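Local coordinates for DNA mismatch repair protein MutS (Thermus aquaticus, PDB 1EWQ) that takes part in DNA mismatch repair, binding mismatched DNA, and has a weak ATPase activity, at residues 710-724 / 727-741. Residues are numbered along the deposited sequence; the frame is centred on the assembly and turned at random.
With SO4 (sulfate ion), chain F.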
# COMPACT_ATOMS: atom_id res chain seq x y z
N ASN C 710 15.27 -11.42 42.71
CA ASN C 710 15.10 -12.45 41.71
C ASN C 710 13.67 -12.95 41.55
O ASN C 710 12.95 -13.17 42.52
CB ASN C 710 16.02 -13.64 42.01
CG ASN C 710 17.44 -13.40 41.53
OD1 ASN C 710 17.68 -13.20 40.33
ND2 ASN C 710 18.40 -13.44 42.45
N LEU C 711 13.26 -13.08 40.29
CA LEU C 711 11.97 -13.59 39.89
C LEU C 711 12.27 -14.47 38.67
O LEU C 711 13.36 -14.40 38.10
CB LEU C 711 11.01 -12.46 39.48
CG LEU C 711 10.43 -11.54 40.56
CD1 LEU C 711 9.43 -10.59 39.91
CD2 LEU C 711 9.73 -12.36 41.64
N HIS C 712 11.31 -15.30 38.27
CA HIS C 712 11.52 -16.17 37.13
C HIS C 712 10.23 -16.81 36.67
O HIS C 712 9.20 -16.77 37.36
CB HIS C 712 12.54 -17.28 37.44
CG HIS C 712 12.00 -18.38 38.30
ND1 HIS C 712 11.71 -18.22 39.64
CD2 HIS C 712 11.68 -19.67 38.01
CE1 HIS C 712 11.23 -19.35 40.13
NE2 HIS C 712 11.20 -20.24 39.16
N VAL C 713 10.29 -17.39 35.48
CA VAL C 713 9.16 -18.11 34.93
C VAL C 713 9.74 -19.49 34.66
O VAL C 713 10.96 -19.65 34.55
CB VAL C 713 8.64 -17.47 33.63
CG1 VAL C 713 7.95 -16.15 33.96
CG2 VAL C 713 9.79 -17.25 32.66
N ALA C 714 8.88 -20.49 34.55
CA ALA C 714 9.36 -21.83 34.33
C ALA C 714 8.58 -22.58 33.26
O ALA C 714 7.45 -22.22 32.92
CB ALA C 714 9.32 -22.62 35.64
N ALA C 715 9.22 -23.61 32.72
CA ALA C 715 8.61 -24.47 31.73
C ALA C 715 8.44 -25.79 32.45
O ALA C 715 9.13 -26.04 33.45
CB ALA C 715 9.52 -24.63 30.53
N ARG C 716 7.53 -26.63 31.97
CA ARG C 716 7.29 -27.92 32.59
C ARG C 716 7.29 -29.02 31.55
O ARG C 716 6.55 -28.96 30.57
CB ARG C 716 5.94 -27.90 33.30
CG ARG C 716 6.01 -28.12 34.80
CD ARG C 716 6.29 -29.57 35.13
NE ARG C 716 6.13 -29.81 36.57
CZ ARG C 716 6.32 -30.99 37.16
NH1 ARG C 716 6.68 -32.05 36.44
NH2 ARG C 716 6.15 -31.12 38.47
N GLU C 717 8.13 -30.03 31.76
CA GLU C 717 8.23 -31.15 30.85
C GLU C 717 7.14 -32.13 31.27
O GLU C 717 7.26 -32.79 32.30
CB GLU C 717 9.63 -31.78 30.97
CG GLU C 717 10.74 -30.73 30.98
CD GLU C 717 12.13 -31.30 31.25
OE1 GLU C 717 12.64 -32.06 30.41
OE2 GLU C 717 12.70 -30.98 32.32
N GLU C 718 6.06 -32.21 30.49
CA GLU C 718 4.95 -33.10 30.83
C GLU C 718 4.63 -34.16 29.77
O GLU C 718 5.53 -34.67 29.08
CB GLU C 718 3.69 -32.28 31.11
CG GLU C 718 3.91 -31.10 32.04
CD GLU C 718 2.64 -30.28 32.25
OE1 GLU C 718 1.92 -30.03 31.26
OE2 GLU C 718 2.37 -29.88 33.40
N ALA C 719 3.35 -34.47 29.64
CA ALA C 719 2.85 -35.46 28.69
C ALA C 719 2.97 -35.00 27.24
O ALA C 719 2.97 -35.83 26.32
CB ALA C 719 1.41 -35.79 29.01
N GLY C 720 3.07 -33.69 27.03
CA GLY C 720 3.19 -33.18 25.68
C GLY C 720 4.64 -33.06 25.23
O GLY C 720 4.96 -33.32 24.07
N GLY C 721 5.50 -32.67 26.16
CA GLY C 721 6.91 -32.51 25.87
C GLY C 721 7.49 -31.36 26.68
O GLY C 721 8.49 -31.53 27.39
N LEU C 722 6.86 -30.20 26.56
CA LEU C 722 7.26 -28.99 27.27
C LEU C 722 6.09 -28.01 27.33
O LEU C 722 5.55 -27.60 26.30
CB LEU C 722 8.44 -28.32 26.55
CG LEU C 722 9.77 -28.23 27.31
CD1 LEU C 722 10.70 -27.30 26.57
CD2 LEU C 722 9.53 -27.72 28.72
N VAL C 723 5.70 -27.63 28.53
CA VAL C 723 4.59 -26.70 28.70
C VAL C 723 5.05 -25.44 29.42
O VAL C 723 5.49 -25.50 30.57
CB VAL C 723 3.43 -27.37 29.49
CG1 VAL C 723 2.27 -26.40 29.65
CG2 VAL C 723 2.98 -28.64 28.78
N PHE C 724 4.95 -24.29 28.75
CA PHE C 724 5.36 -23.02 29.34
C PHE C 724 4.30 -22.39 30.24
O PHE C 724 3.16 -22.18 29.83
CB PHE C 724 5.75 -22.02 28.24
CG PHE C 724 6.88 -22.49 27.38
CD1 PHE C 724 6.63 -23.20 26.22
CD2 PHE C 724 8.20 -22.27 27.76
CE1 PHE C 724 7.69 -23.70 25.44
CE2 PHE C 724 9.26 -22.75 27.00
CZ PHE C 724 9.00 -23.47 25.84
N GLN C 727 3.10 -17.98 34.84
CA GLN C 727 3.06 -17.47 36.21
C GLN C 727 4.45 -16.94 36.56
O GLN C 727 5.46 -17.63 36.36
CB GLN C 727 2.67 -18.56 37.21
CG GLN C 727 1.20 -19.02 37.20
CD GLN C 727 0.83 -19.87 35.98
OE1 GLN C 727 1.65 -20.62 35.46
NE2 GLN C 727 -0.41 -19.75 35.53
N VAL C 728 4.52 -15.72 37.07
CA VAL C 728 5.80 -15.18 37.47
C VAL C 728 6.04 -15.67 38.89
O VAL C 728 5.27 -15.38 39.81
CB VAL C 728 5.81 -13.64 37.40
CG1 VAL C 728 7.08 -13.09 38.03
CG2 VAL C 728 5.73 -13.21 35.94
N LEU C 729 7.13 -16.42 39.06
CA LEU C 729 7.48 -17.04 40.33
C LEU C 729 8.60 -16.35 41.11
O LEU C 729 9.44 -15.66 40.53
CB LEU C 729 7.88 -18.50 40.09
CG LEU C 729 6.95 -19.35 39.20
CD1 LEU C 729 7.63 -20.67 38.85
CD2 LEU C 729 5.63 -19.59 39.92
N PRO C 730 8.62 -16.53 42.43
CA PRO C 730 9.66 -15.92 43.26
C PRO C 730 11.00 -16.62 43.09
O PRO C 730 11.04 -17.80 42.72
CB PRO C 730 9.11 -16.06 44.67
CG PRO C 730 8.34 -17.35 44.59
CD PRO C 730 7.62 -17.21 43.27
N GLY C 731 12.08 -15.90 43.36
CA GLY C 731 13.41 -16.47 43.25
C GLY C 731 13.87 -16.68 41.83
O GLY C 731 13.11 -16.47 40.88
N PRO C 732 15.14 -17.09 41.64
CA PRO C 732 15.75 -17.33 40.33
C PRO C 732 15.32 -18.68 39.76
O PRO C 732 14.72 -19.50 40.46
CB PRO C 732 17.24 -17.31 40.65
CG PRO C 732 17.27 -17.96 42.00
CD PRO C 732 16.15 -17.24 42.71
N ALA C 733 15.60 -18.90 38.48
CA ALA C 733 15.26 -20.16 37.86
C ALA C 733 16.19 -21.16 38.53
O ALA C 733 17.28 -20.80 38.97
CB ALA C 733 15.52 -20.11 36.36
N SER C 734 15.76 -22.41 38.64
CA SER C 734 16.60 -23.41 39.28
C SER C 734 17.17 -24.35 38.22
O SER C 734 18.08 -25.13 38.48
CB SER C 734 15.80 -24.20 40.31
OG SER C 734 14.67 -24.81 39.71
N LYS C 735 16.64 -24.24 37.01
CA LYS C 735 17.07 -25.07 35.91
C LYS C 735 16.96 -24.27 34.61
O LYS C 735 16.18 -23.32 34.52
CB LYS C 735 16.18 -26.30 35.81
CG LYS C 735 16.05 -27.06 37.13
CD LYS C 735 15.05 -28.21 37.04
CE LYS C 735 15.07 -29.03 38.32
NZ LYS C 735 14.26 -30.29 38.20
N SER C 736 17.76 -24.65 33.62
CA SER C 736 17.74 -24.01 32.30
C SER C 736 16.88 -24.91 31.43
O SER C 736 16.80 -26.11 31.69
CB SER C 736 19.14 -23.95 31.73
OG SER C 736 19.70 -25.26 31.71
N TYR C 737 16.22 -24.35 30.41
CA TYR C 737 15.39 -25.16 29.53
C TYR C 737 15.82 -25.11 28.07
O TYR C 737 15.15 -25.64 27.19
CB TYR C 737 13.91 -24.75 29.65
CG TYR C 737 13.28 -25.17 30.97
CD1 TYR C 737 13.38 -24.36 32.10
CD2 TYR C 737 12.68 -26.42 31.10
CE1 TYR C 737 12.90 -24.79 33.34
CE2 TYR C 737 12.20 -26.86 32.34
CZ TYR C 737 12.32 -26.04 33.45
OH TYR C 737 11.89 -26.48 34.68
N GLY C 738 16.97 -24.47 27.82
CA GLY C 738 17.48 -24.35 26.46
C GLY C 738 17.53 -25.66 25.69
O GLY C 738 16.99 -25.78 24.59
N VAL C 739 18.19 -26.65 26.28
CA VAL C 739 18.32 -27.96 25.64
C VAL C 739 16.94 -28.61 25.45
O VAL C 739 16.68 -29.21 24.41
CB VAL C 739 19.25 -28.89 26.47
CG1 VAL C 739 19.35 -30.25 25.82
CG2 VAL C 739 20.64 -28.27 26.57
N GLU C 740 16.06 -28.47 26.44
CA GLU C 740 14.71 -29.02 26.36
C GLU C 740 13.96 -28.37 25.21
O GLU C 740 13.31 -29.05 24.41
CB GLU C 740 13.95 -28.78 27.67
CG GLU C 740 14.17 -29.84 28.74
CD GLU C 740 15.65 -30.07 29.05
OE1 GLU C 740 16.28 -29.15 29.63
OE2 GLU C 740 16.17 -31.16 28.71
N VAL C 741 14.05 -27.04 25.12
CA VAL C 741 13.39 -26.31 24.06
C VAL C 741 13.94 -26.78 22.72
O VAL C 741 13.19 -26.94 21.75
CB VAL C 741 13.60 -24.78 24.22
CG1 VAL C 741 13.01 -24.04 23.03
CG2 VAL C 741 12.94 -24.31 25.52
S SO4 F . 16.87 -20.86 29.67
O1 SO4 F . 18.08 -21.69 29.74
O2 SO4 F . 15.71 -21.60 30.20
O3 SO4 F . 17.09 -19.65 30.48
O4 SO4 F . 16.61 -20.49 28.27
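His712 and Leu729 pair near the open end of the antiparallel hairpin formed by strands 708-716 and 723-730 of the ATPase domain, and they illustrate how one strand can hold both its neighbour and the chain leaving it. The backbone bonds come first: Leu729 N reaches His712 O at 2.7 Å, nearly straight along the carbonyl, and His712 N returns the bond to Leu729 O. With CG set between the backbone N and the carbonyl carbon (chi1 76°), His712 ND1 donates to Gly731 O at 2.6 Å, approaching from above that carbonyl's plane. Leu729 CB lies over one ring face and Pro732 O over the other. A leucine in place of His712 would probably leave Gly731 O without this donor and the loop less firmly held.

Apolar packing takes over further along. Ala715 CB makes a CH-pi contact with the face of Tyr737, 3.8 Å from the ring centroid, while Leu722 CD1 and Phe724 CZ both meet Val741 CG2. Two like charges, Glu717 OE1 and Glu740 OE2, lie 4.0 Å apart, a repulsion probably offset by the latter's salt bridge to Arg756. Tyr737, at the helix N-cap, gives its backbone N to a sulfate, probably from the crystallisation liquor, also held by His696 and by Thr668 and Ser669 of the second subunit. The chemistry thus implies a polar clasp at the strand end and an apolar seat for the helix start, bordered by two carboxylates.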